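Local coordinates for cell division control protein 45 cdc45 putative (Entamoeba histolytica, PDB 6CC2), which probably acts in DNA replication as the Cdc45 partner of the MCM2-7 and GINS complexes in the CMG replicative helicase, at residues T479-G484 with V521-R526; Y427-V432 with I469-D474; M508-L513 with V530-A535. All blocks are in the same frame, centred on the assembly; numbering follows the deposited sequence.

In the fold
All three contacts belong to one mixed sheet near the C-terminus and the helix packed on it. In interaction 2, strand 427-432 runs parallel to strand 468-474; in interaction 1, strand 479-485 runs antiparallel to strand 519-525. The sheet is continuous between them, since Thr-479 O lies 2.8 Å from Asp-474 N, and the two centres are about 8 Å apart. Interaction 3 adds helix 529-537 and the loop after helix 494-508; its centre lies about 8 Å from that of interaction 1 and about 12 Å from that of interaction 2. Thr-522 OG1, 2.6 Å from Ser-511 O, ties loop to strand. The ethanediol molecules here probably come from the crystallisation liquor.

Interaction 1 (T479-G484 with V521-R526); sequences TFVIVG and VTEIHR. With EDO (1,2-ethanediol), chain G; EDO (1,2-ethanediol), chain D.
Phe-480 and Ile-524, then Ile-482 and Thr-522, form the hydrogen-bonded pairs of this antiparallel pairing, whose short axes make an angle of 158°. Each pair exchanges two backbone bonds; the longest N to O distance, Ile-524 N to Phe-480 O, is 2.9 Å. Packing is tight on the face bearing these residues. Ile-482 and Thr-522 lie side by side, CB of the former 3.6 Å from CG2 of the latter, while Phe-480 CB sits 3.7 Å from Ile-524 CG1. Tyr-532 of helix 529-537 covers Ile-482 and Ile-524. On the other face the valines are more widely spaced: Val-483 CG2 and Val-521 CG2 are 4.1 Å apart, and helix 444-462 lies against both residues.

The solvent side is the end at His-525 and Arg-526. There an ethanediol carbon, C1 of chain G, lies over the centre of the His-525 ring, and His-525 N donates to O1 of the chain D ethanediol. Nearby, Thr-479 OG1 donates to Glu-523 OE2 at 2.7 Å, meeting the anti side 31° out of the carboxylate plane. Because Glu-523 OE1 also salt-bridges Lys-477, both carboxylate oxygens are engaged, an arrangement that would be expected to favour the ionised form.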
loop_
_atom_site.group_PDB
_atom_site.type_symbol
_atom_site.label_atom_id
_atom_site.label_comp_id
_atom_site.label_asym_id
_atom_site.label_seq_id
_atom_site.Cartn_x
_atom_site.Cartn_y
_atom_site.Cartn_z
ATOM N N THR A 479 21.557 3.208 -21.996
ATOM C CA THR A 479 21.077 2.035 -21.299
ATOM C C THR A 479 19.556 2.022 -21.314
ATOM O O THR A 479 18.901 3.024 -21.632
ATOM C CB THR A 479 21.534 2.016 -19.835
ATOM O OG1 THR A 479 20.993 3.167 -19.161
ATOM C CG2 THR A 479 23.063 2.017 -19.729
ATOM N N PHE A 480 19.001 0.877 -20.961
ATOM C CA PHE A 480 17.621 0.780 -20.486
ATOM C C PHE A 480 17.649 0.526 -18.989
ATOM O O PHE A 480 18.363 -0.373 -18.519
ATOM C CB PHE A 480 16.842 -0.347 -21.164
ATOM C CG PHE A 480 16.413 -0.030 -22.584
ATOM C CD1 PHE A 480 15.241 0.656 -22.814
ATOM C CD2 PHE A 480 17.195 -0.410 -23.668
ATOM C CE1 PHE A 480 14.852 0.961 -24.092
ATOM C CE2 PHE A 480 16.805 -0.104 -24.957
ATOM C CZ PHE A 480 15.636 0.574 -25.171
ATOM N N VAL A 481 16.880 1.322 -18.242
ATOM C CA VAL A 481 16.546 0.976 -16.876
ATOM C C VAL A 481 15.459 -0.083 -16.934
ATOM O O VAL A 481 14.487 0.079 -17.667
ATOM C CB VAL A 481 16.081 2.214 -16.096
ATOM C CG1 VAL A 481 15.768 1.855 -14.661
ATOM C CG2 VAL A 481 17.170 3.269 -16.136
ATOM N N ILE A 482 15.650 -1.188 -16.210
ATOM C CA ILE A 482 14.708 -2.300 -16.209
ATOM C C ILE A 482 14.105 -2.416 -14.813
ATOM O O ILE A 482 14.838 -2.599 -13.825
ATOM C CB ILE A 482 15.381 -3.636 -16.583
ATOM C CG1 ILE A 482 16.257 -3.497 -17.813
ATOM C CG2 ILE A 482 14.297 -4.715 -16.773
ATOM C CD1 ILE A 482 15.514 -3.195 -19.042
ATOM N N VAL A 483 12.787 -2.319 -14.720
ATOM C CA VAL A 483 12.085 -2.489 -13.457
ATOM C C VAL A 483 11.166 -3.697 -13.580
ATOM O O VAL A 483 10.442 -3.838 -14.576
ATOM C CB VAL A 483 11.279 -1.229 -13.095
ATOM C CG1 VAL A 483 10.366 -1.526 -11.898
ATOM C CG2 VAL A 483 12.216 -0.078 -12.796
ATOM N N GLY A 484 11.182 -4.556 -12.569
ATOM C CA GLY A 484 10.226 -5.637 -12.450
ATOM C C GLY A 484 9.372 -5.416 -11.214
ATOM O O GLY A 484 9.895 -5.170 -10.131
ATOM N N VAL A 521 15.185 -3.509 -9.658
ATOM C CA VAL A 521 15.706 -2.597 -10.665
ATOM C C VAL A 521 17.055 -3.116 -11.148
ATOM O O VAL A 521 17.918 -3.453 -10.334
ATOM C CB VAL A 521 15.870 -1.173 -10.110
ATOM C CG1 VAL A 521 16.338 -0.227 -11.206
ATOM C CG2 VAL A 521 14.547 -0.683 -9.524
ATOM N N THR A 522 17.218 -3.197 -12.464
ATOM C CA THR A 522 18.525 -3.457 -13.060
ATOM C C THR A 522 18.674 -2.509 -14.243
ATOM O O THR A 522 17.867 -1.599 -14.439
ATOM C CB THR A 522 18.689 -4.942 -13.438
ATOM O OG1 THR A 522 20.038 -5.161 -13.908
ATOM C CG2 THR A 522 17.720 -5.366 -14.513
ATOM N N GLU A 523 19.717 -2.709 -15.043
ATOM C CA GLU A 523 20.020 -1.810 -16.151
ATOM C C GLU A 523 20.821 -2.588 -17.181
ATOM O O GLU A 523 21.674 -3.391 -16.827
ATOM C CB GLU A 523 20.813 -0.604 -15.639
ATOM C CG GLU A 523 21.038 0.494 -16.652
ATOM C CD GLU A 523 21.650 1.736 -16.020
ATOM O OE1 GLU A 523 22.422 1.590 -15.049
ATOM O OE2 GLU A 523 21.346 2.858 -16.483
ATOM N N ILE A 524 20.527 -2.349 -18.458
ATOM C CA ILE A 524 21.225 -3.016 -19.541
ATOM C C ILE A 524 21.753 -1.978 -20.515
ATOM O O ILE A 524 21.249 -0.853 -20.598
ATOM C CB ILE A 524 20.308 -4.015 -20.283
ATOM C CG1 ILE A 524 19.157 -3.260 -20.981
ATOM C CG2 ILE A 524 19.733 -5.031 -19.321
ATOM C CD1 ILE A 524 18.328 -4.145 -21.885
ATOM N N HIS A 525 22.776 -2.375 -21.286
ATOM C CA HIS A 525 23.195 -1.569 -22.422
ATOM C C HIS A 525 22.060 -1.524 -23.447
ATOM O O HIS A 525 21.392 -2.534 -23.694
ATOM C CB HIS A 525 24.441 -2.140 -23.073
ATOM C CG HIS A 525 25.646 -2.117 -22.183
ATOM N ND1 HIS A 525 26.260 -0.946 -21.793
ATOM C CD2 HIS A 525 26.345 -3.121 -21.604
ATOM C CE1 HIS A 525 27.283 -1.229 -21.003
ATOM N NE2 HIS A 525 27.355 -2.542 -20.873
ATOM N N ARG A 526 21.838 -0.351 -24.032
ATOM C CA ARG A 526 20.716 -0.198 -24.957
ATOM C C ARG A 526 20.764 -1.249 -26.051
ATOM O O ARG A 526 19.734 -1.839 -26.391
ATOM C CB ARG A 526 20.699 1.216 -25.568
ATOM C CG ARG A 526 20.132 1.276 -27.008
ATOM C CD ARG A 526 19.007 2.293 -27.226
ATOM N NE ARG A 526 19.498 3.638 -27.441
ATOM C CZ ARG A 526 18.884 4.563 -28.192
ATOM N NH1 ARG A 526 17.748 4.293 -28.814
ATOM N NH2 ARG A 526 19.425 5.756 -28.306
HETATM C C1 EDO G . 25.232 -1.840 -18.319
HETATM O O1 EDO G . 24.692 -2.793 -17.397
HETATM C C2 EDO G . 24.909 -0.428 -17.858
HETATM O O2 EDO G . 25.403 -0.222 -16.534
HETATM C C1 EDO D . 23.567 -6.419 -20.976
HETATM O O1 EDO D . 23.654 -5.004 -20.997
HETATM C C2 EDO D . 22.102 -6.771 -20.998
HETATM O O2 EDO D . 21.936 -8.084 -21.275
#

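Interaction 2 (Y427-V432 with I469-D474); sequences YRFCSV and ILAVLD. With EDO (1,2-ethanediol), chain C.
Tyr-427 and Ile-469 meet where the two parallel strands begin: the Ile-469 CD1 methyl lies over one ring face, 4.2 Å from the centroid and 27° off the normal, a CH-pi contact. The tyrosine CG sits between its backbone N and carbonyl carbon (chi1 55°), which starts the ring off in this direction. Next along, Ile-469 CG2 approaches Phe-429 CD2 at 3.6 Å, and Phe-429 CZ reaches the Ala-471 methyl. Leu-470 CD1 serves the other face, touching Val-432 CG2 at 4.2 Å.

Five backbone bonds run between the strands, each with its donor nearly along the C=O axis. Ile-469 N binds Arg-428 O at 2.8 Å, and Cys-430 N returns a bond to Ile-469 O. Cys-430 O accepts from Ala-471 N, the straightest of the five at 170°, and Ala-471 O accepts from Val-432 N. Leu-473 N closes the series on Val-432 O, which also takes a weak bond from Ser-438 OG. Three acceptors receive a CA-H...O contact as well: Ile-469 O lies 3.2 Å from Phe-429 CA, Ala-471 O is approached by Ser-431 CA, and Cys-430 O by Leu-470 CA. The residues in between turn their backbone outward, Phe-429 and Ser-431 to Phe-421 and Ser-419, Leu-470 and Val-472 to Val-483 and Val-481.

The Arg-428 side chain leads away from the strand pair. Its NE donates to ethanediol O2 (chain C) at 2.8 Å, NH2 to Lys-464 O, and NH1 weakly to Ser-459 OG. Cys-430 forms a disulfide with Cys-420 of the outermost strand. Helices 435-441 and 444-462 join the two strands, making a beta-alpha-beta crossover. The pairing thus combines a backbone bonded on both sides with largely apolar side chains on the two faces, while a covalent bond fixes the strand at the sheet margin.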
loop_
_atom_site.group_PDB
_atom_site.type_symbol
_atom_site.label_atom_id
_atom_site.label_comp_id
_atom_site.label_asym_id
_atom_site.label_seq_id
_atom_site.Cartn_x
_atom_site.Cartn_y
_atom_site.Cartn_z
ATOM N N TYR A 427 4.770 -12.827 -17.536
ATOM C CA TYR A 427 4.967 -11.426 -17.250
ATOM C C TYR A 427 4.557 -10.647 -18.482
ATOM O O TYR A 427 4.538 -11.172 -19.593
ATOM C CB TYR A 427 6.429 -11.096 -16.883
ATOM C CG TYR A 427 7.429 -11.546 -17.916
ATOM C CD1 TYR A 427 7.966 -12.827 -17.888
ATOM C CD2 TYR A 427 7.836 -10.694 -18.938
ATOM C CE1 TYR A 427 8.861 -13.256 -18.847
ATOM C CE2 TYR A 427 8.725 -11.124 -19.906
ATOM C CZ TYR A 427 9.233 -12.410 -19.857
ATOM O OH TYR A 427 10.138 -12.849 -20.802
ATOM N N ARG A 428 4.229 -9.392 -18.263
ATOM C CA ARG A 428 4.104 -8.428 -19.340
ATOM C C ARG A 428 5.420 -7.665 -19.430
ATOM O O ARG A 428 6.082 -7.432 -18.417
ATOM C CB ARG A 428 2.963 -7.451 -19.134
ATOM C CG ARG A 428 1.623 -8.103 -19.204
ATOM C CD ARG A 428 0.509 -7.064 -19.229
ATOM N NE ARG A 428 -0.736 -7.779 -19.485
ATOM C CZ ARG A 428 -1.554 -8.247 -18.551
ATOM N NH1 ARG A 428 -1.328 -8.000 -17.271
ATOM N NH2 ARG A 428 -2.626 -8.928 -18.913
ATOM N N PHE A 429 5.808 -7.333 -20.648
ATOM C CA PHE A 429 7.058 -6.620 -20.900
ATOM C C PHE A 429 6.720 -5.426 -21.775
ATOM O O PHE A 429 6.022 -5.574 -22.787
ATOM C CB PHE A 429 8.098 -7.499 -21.618
ATOM C CG PHE A 429 9.439 -6.852 -21.724
ATOM C CD1 PHE A 429 9.681 -5.881 -22.692
ATOM C CD2 PHE A 429 10.451 -7.200 -20.869
ATOM C CE1 PHE A 429 10.942 -5.269 -22.770
ATOM C CE2 PHE A 429 11.694 -6.582 -20.931
ATOM C CZ PHE A 429 11.921 -5.607 -21.878
ATOM N N CYS A 430 7.223 -4.254 -21.386
ATOM C CA CYS A 430 7.012 -3.047 -22.162
ATOM C C CYS A 430 8.318 -2.269 -22.205
ATOM O O CYS A 430 8.988 -2.139 -21.187
ATOM C CB CYS A 430 5.937 -2.176 -21.556
ATOM S SG CYS A 430 5.430 -0.880 -22.692
ATOM N N SER A 431 8.670 -1.755 -23.373
ATOM C CA SER A 431 9.870 -0.941 -23.512
ATOM C C SER A 431 9.498 0.405 -24.111
ATOM O O SER A 431 8.646 0.487 -24.993
ATOM C CB SER A 431 10.953 -1.635 -24.366
ATOM O OG SER A 431 10.579 -1.803 -25.690
ATOM N N VAL A 432 10.125 1.448 -23.593
ATOM C CA VAL A 432 9.848 2.830 -23.944
ATOM C C VAL A 432 11.156 3.441 -24.387
ATOM O O VAL A 432 12.121 3.475 -23.606
ATOM C CB VAL A 432 9.272 3.614 -22.744
ATOM C CG1 VAL A 432 9.015 5.055 -23.140
ATOM C CG2 VAL A 432 8.009 2.952 -22.238
ATOM N N ILE A 469 7.263 -6.044 -16.343
ATOM C CA ILE A 469 8.663 -5.667 -16.543
ATOM C C ILE A 469 8.684 -4.503 -17.521
ATOM O O ILE A 469 8.158 -4.602 -18.641
ATOM C CB ILE A 469 9.518 -6.838 -17.051
ATOM C CG1 ILE A 469 9.577 -7.923 -15.984
ATOM C CG2 ILE A 469 10.939 -6.329 -17.382
ATOM C CD1 ILE A 469 10.192 -9.197 -16.426
ATOM N N LEU A 470 9.256 -3.382 -17.078
ATOM C CA LEU A 470 9.260 -2.134 -17.826
ATOM C C LEU A 470 10.700 -1.737 -18.098
ATOM O O LEU A 470 11.516 -1.712 -17.172
ATOM C CB LEU A 470 8.559 -1.034 -17.013
ATOM C CG LEU A 470 8.649 0.372 -17.613
ATOM C CD1 LEU A 470 7.864 0.489 -18.854
ATOM C CD2 LEU A 470 8.166 1.382 -16.553
ATOM N N ALA A 471 11.003 -1.469 -19.361
ATOM C CA ALA A 471 12.315 -0.970 -19.783
ATOM C C ALA A 471 12.178 0.451 -20.305
ATOM O O ALA A 471 11.407 0.695 -21.242
ATOM C CB ALA A 471 12.901 -1.862 -20.871
ATOM N N VAL A 472 12.939 1.379 -19.725
ATOM C CA VAL A 472 12.890 2.782 -20.112
ATOM C C VAL A 472 14.259 3.228 -20.573
ATOM O O VAL A 472 15.251 3.046 -19.850
ATOM C CB VAL A 472 12.391 3.680 -18.958
ATOM C CG1 VAL A 472 12.207 5.136 -19.465
ATOM C CG2 VAL A 472 11.094 3.125 -18.358
ATOM N N LEU A 473 14.305 3.842 -21.759
ATOM C CA LEU A 473 15.562 4.313 -22.312
ATOM C C LEU A 473 16.138 5.431 -21.459
ATOM O O LEU A 473 15.455 6.400 -21.144
ATOM C CB LEU A 473 15.342 4.801 -23.747
ATOM C CG LEU A 473 16.566 5.412 -24.422
ATOM C CD1 LEU A 473 17.656 4.382 -24.652
ATOM C CD2 LEU A 473 16.169 6.081 -25.733
ATOM N N ASP A 474 17.408 5.289 -21.087
ATOM C CA ASP A 474 18.220 6.363 -20.529
ATOM C C ASP A 474 19.211 6.710 -21.630
ATOM O O ASP A 474 20.278 6.099 -21.744
ATOM C CB ASP A 474 18.914 5.932 -19.240
ATOM C CG ASP A 474 19.672 7.066 -18.586
ATOM O OD1 ASP A 474 20.111 8.002 -19.297
ATOM O OD2 ASP A 474 19.839 7.013 -17.352
HETATM C C1 EDO C . 0.627 -6.315 -22.786
HETATM O O1 EDO C . -0.208 -5.206 -22.383
HETATM C C2 EDO C . -0.230 -7.491 -23.259
HETATM O O2 EDO C . -1.112 -7.927 -22.223
#

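Interaction 3 (M508-L513 with V530-A535); sequences MKISIL and VKYKKA
The Tyr-532 ring is approached at its edge, close to its plane, by Met-508 CG, 4.3 Å from CD1. Ile-510 CD1 comes to the same side of the ring's outline, 3.9 Å from CE1, but obliquely, and the two side chains cross at about a right angle. Ile-510 CG1 lies between the backbone N and the carbonyl carbon (chi1 57°), with CD1 extended beyond it towards the tyrosine.

Met-508, present as selenomethionine, carries most of the remaining contact. Its chain bends at chi2 and again at chi3 (95°), and the terminal CE settles 3.7 Å from Ala-535 CB. The selenium lies 3.9 Å from CE of Lys-531, whose fully extended chain passes by it with its aliphatic part. No hydrogen bond joins the two segments, so the contact is apolar throughout.

A Schellman motif ends helix 494-508 here: Lys-509, with positive phi, is its C-prime residue, and Ile-510 N turns back to Ala-505 O. The chain then leads toward strand 514-515. Helix 529-537 lies alongside, with Tyr-532 lodged among Phe-501 and Thr-504 of helix 494-508, Ile-524 of strand 519-525 and Phe-429 of strand 427-432.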
loop_
_atom_site.group_PDB
_atom_site.type_symbol
_atom_site.label_atom_id
_atom_site.label_comp_id
_atom_site.label_asym_id
_atom_site.label_seq_id
_atom_site.Cartn_x
_atom_site.Cartn_y
_atom_site.Cartn_z
HETATM N N MSE A 508 23.163 -12.507 -17.376
HETATM C CA MSE A 508 23.589 -11.407 -18.210
HETATM C C MSE A 508 24.735 -10.619 -17.591
HETATM O O MSE A 508 25.322 -9.762 -18.238
HETATM C CB MSE A 508 22.419 -10.470 -18.467
HETATM C CG MSE A 508 21.277 -11.083 -19.291
HETATM SE SE MSE A 508 21.876 -11.570 -21.065
HETATM C CE MSE A 508 22.310 -13.437 -20.796
ATOM N N LYS A 509 25.044 -10.924 -16.330
ATOM C CA LYS A 509 26.052 -10.191 -15.559
ATOM C C LYS A 509 25.728 -8.696 -15.511
ATOM O O LYS A 509 26.591 -7.829 -15.722
ATOM C CB LYS A 509 27.462 -10.448 -16.097
ATOM C CG LYS A 509 28.487 -10.724 -15.022
ATOM C CD LYS A 509 28.174 -11.996 -14.243
ATOM C CE LYS A 509 29.231 -12.283 -13.204
ATOM N NZ LYS A 509 29.340 -11.202 -12.193
ATOM N N ILE A 510 24.476 -8.398 -15.212
ATOM C CA ILE A 510 24.023 -7.044 -14.915
ATOM C C ILE A 510 23.640 -6.980 -13.441
ATOM O O ILE A 510 23.336 -7.991 -12.802
ATOM C CB ILE A 510 22.845 -6.615 -15.819
ATOM C CG1 ILE A 510 21.678 -7.591 -15.702
ATOM C CG2 ILE A 510 23.325 -6.514 -17.262
ATOM C CD1 ILE A 510 20.497 -7.250 -16.609
ATOM N N SER A 511 23.642 -5.770 -12.900
ATOM C CA SER A 511 23.502 -5.586 -11.460
ATOM C C SER A 511 22.056 -5.325 -11.057
ATOM O O SER A 511 21.312 -4.638 -11.757
ATOM C CB SER A 511 24.379 -4.423 -10.989
ATOM O OG SER A 511 25.693 -4.555 -11.484
ATOM N N ILE A 512 21.669 -5.871 -9.910
ATOM C CA ILE A 512 20.389 -5.500 -9.295
ATOM C C ILE A 512 20.660 -4.219 -8.509
ATOM O O ILE A 512 21.197 -4.258 -7.412
ATOM C CB ILE A 512 19.830 -6.610 -8.411
ATOM C CG1 ILE A 512 19.342 -7.793 -9.249
ATOM C CG2 ILE A 512 18.652 -6.090 -7.589
ATOM C CD1 ILE A 512 20.437 -8.590 -9.903
ATOM N N LEU A 513 20.340 -3.071 -9.113
ATOM C CA LEU A 513 20.641 -1.782 -8.498
ATOM C C LEU A 513 19.817 -1.551 -7.236
ATOM O O LEU A 513 20.293 -0.908 -6.289
ATOM C CB LEU A 513 20.381 -0.665 -9.507
ATOM C CG LEU A 513 21.377 -0.477 -10.657
ATOM C CD1 LEU A 513 21.811 -1.790 -11.268
ATOM C CD2 LEU A 513 20.761 0.423 -11.727
ATOM N N VAL A 530 17.328 -6.798 -27.124
ATOM C CA VAL A 530 16.855 -8.074 -27.664
ATOM C C VAL A 530 17.515 -9.242 -26.935
ATOM O O VAL A 530 16.828 -10.199 -26.546
ATOM C CB VAL A 530 17.105 -8.135 -29.183
ATOM C CG1 VAL A 530 16.945 -9.542 -29.712
ATOM C CG2 VAL A 530 16.138 -7.193 -29.895
ATOM N N LYS A 531 18.820 -9.143 -26.694
ATOM C CA LYS A 531 19.532 -10.171 -25.947
ATOM C C LYS A 531 18.905 -10.373 -24.571
ATOM O O LYS A 531 18.673 -11.514 -24.128
ATOM C CB LYS A 531 21.004 -9.778 -25.820
ATOM C CG LYS A 531 21.855 -10.753 -25.036
ATOM C CD LYS A 531 23.284 -10.227 -24.904
ATOM C CE LYS A 531 24.176 -11.224 -24.180
ATOM N NZ LYS A 531 25.555 -10.703 -24.015
ATOM N N TYR A 532 18.627 -9.275 -23.875
ATOM C CA TYR A 532 18.008 -9.358 -22.553
ATOM C C TYR A 532 16.606 -9.950 -22.610
ATOM O O TYR A 532 16.233 -10.775 -21.763
ATOM C CB TYR A 532 17.961 -7.974 -21.921
ATOM C CG TYR A 532 17.243 -7.980 -20.599
ATOM C CD1 TYR A 532 17.847 -8.520 -19.472
ATOM C CD2 TYR A 532 15.952 -7.510 -20.478
ATOM C CE1 TYR A 532 17.192 -8.561 -18.276
ATOM C CE2 TYR A 532 15.295 -7.543 -19.279
ATOM C CZ TYR A 532 15.921 -8.072 -18.177
ATOM O OH TYR A 532 15.259 -8.127 -16.988
ATOM N N LYS A 533 15.799 -9.546 -23.597
ATOM C CA LYS A 533 14.458 -10.107 -23.688
ATOM C C LYS A 533 14.519 -11.610 -23.926
ATOM O O LYS A 533 13.715 -12.366 -23.354
ATOM C CB LYS A 533 13.679 -9.404 -24.810
ATOM C CG LYS A 533 13.276 -7.961 -24.436
ATOM C CD LYS A 533 12.962 -7.110 -25.683
ATOM C CE LYS A 533 11.577 -7.333 -26.182
ATOM N NZ LYS A 533 11.288 -6.499 -27.419
ATOM N N LYS A 534 15.464 -12.063 -24.756
ATOM C CA LYS A 534 15.592 -13.496 -25.019
ATOM C C LYS A 534 16.022 -14.249 -23.765
ATOM O O LYS A 534 15.521 -15.348 -23.498
ATOM C CB LYS A 534 16.578 -13.744 -26.162
ATOM C CG LYS A 534 16.079 -13.244 -27.515
ATOM C CD LYS A 534 17.037 -13.608 -28.652
ATOM C CE LYS A 534 18.405 -12.959 -28.467
ATOM N NZ LYS A 534 19.235 -13.016 -29.703
ATOM N N ALA A 535 16.951 -13.674 -22.998
ATOM C CA ALA A 535 17.414 -14.310 -21.765
ATOM C C ALA A 535 16.311 -14.370 -20.726
ATOM O O ALA A 535 16.161 -15.379 -20.015
ATOM C CB ALA A 535 18.616 -13.546 -21.201
#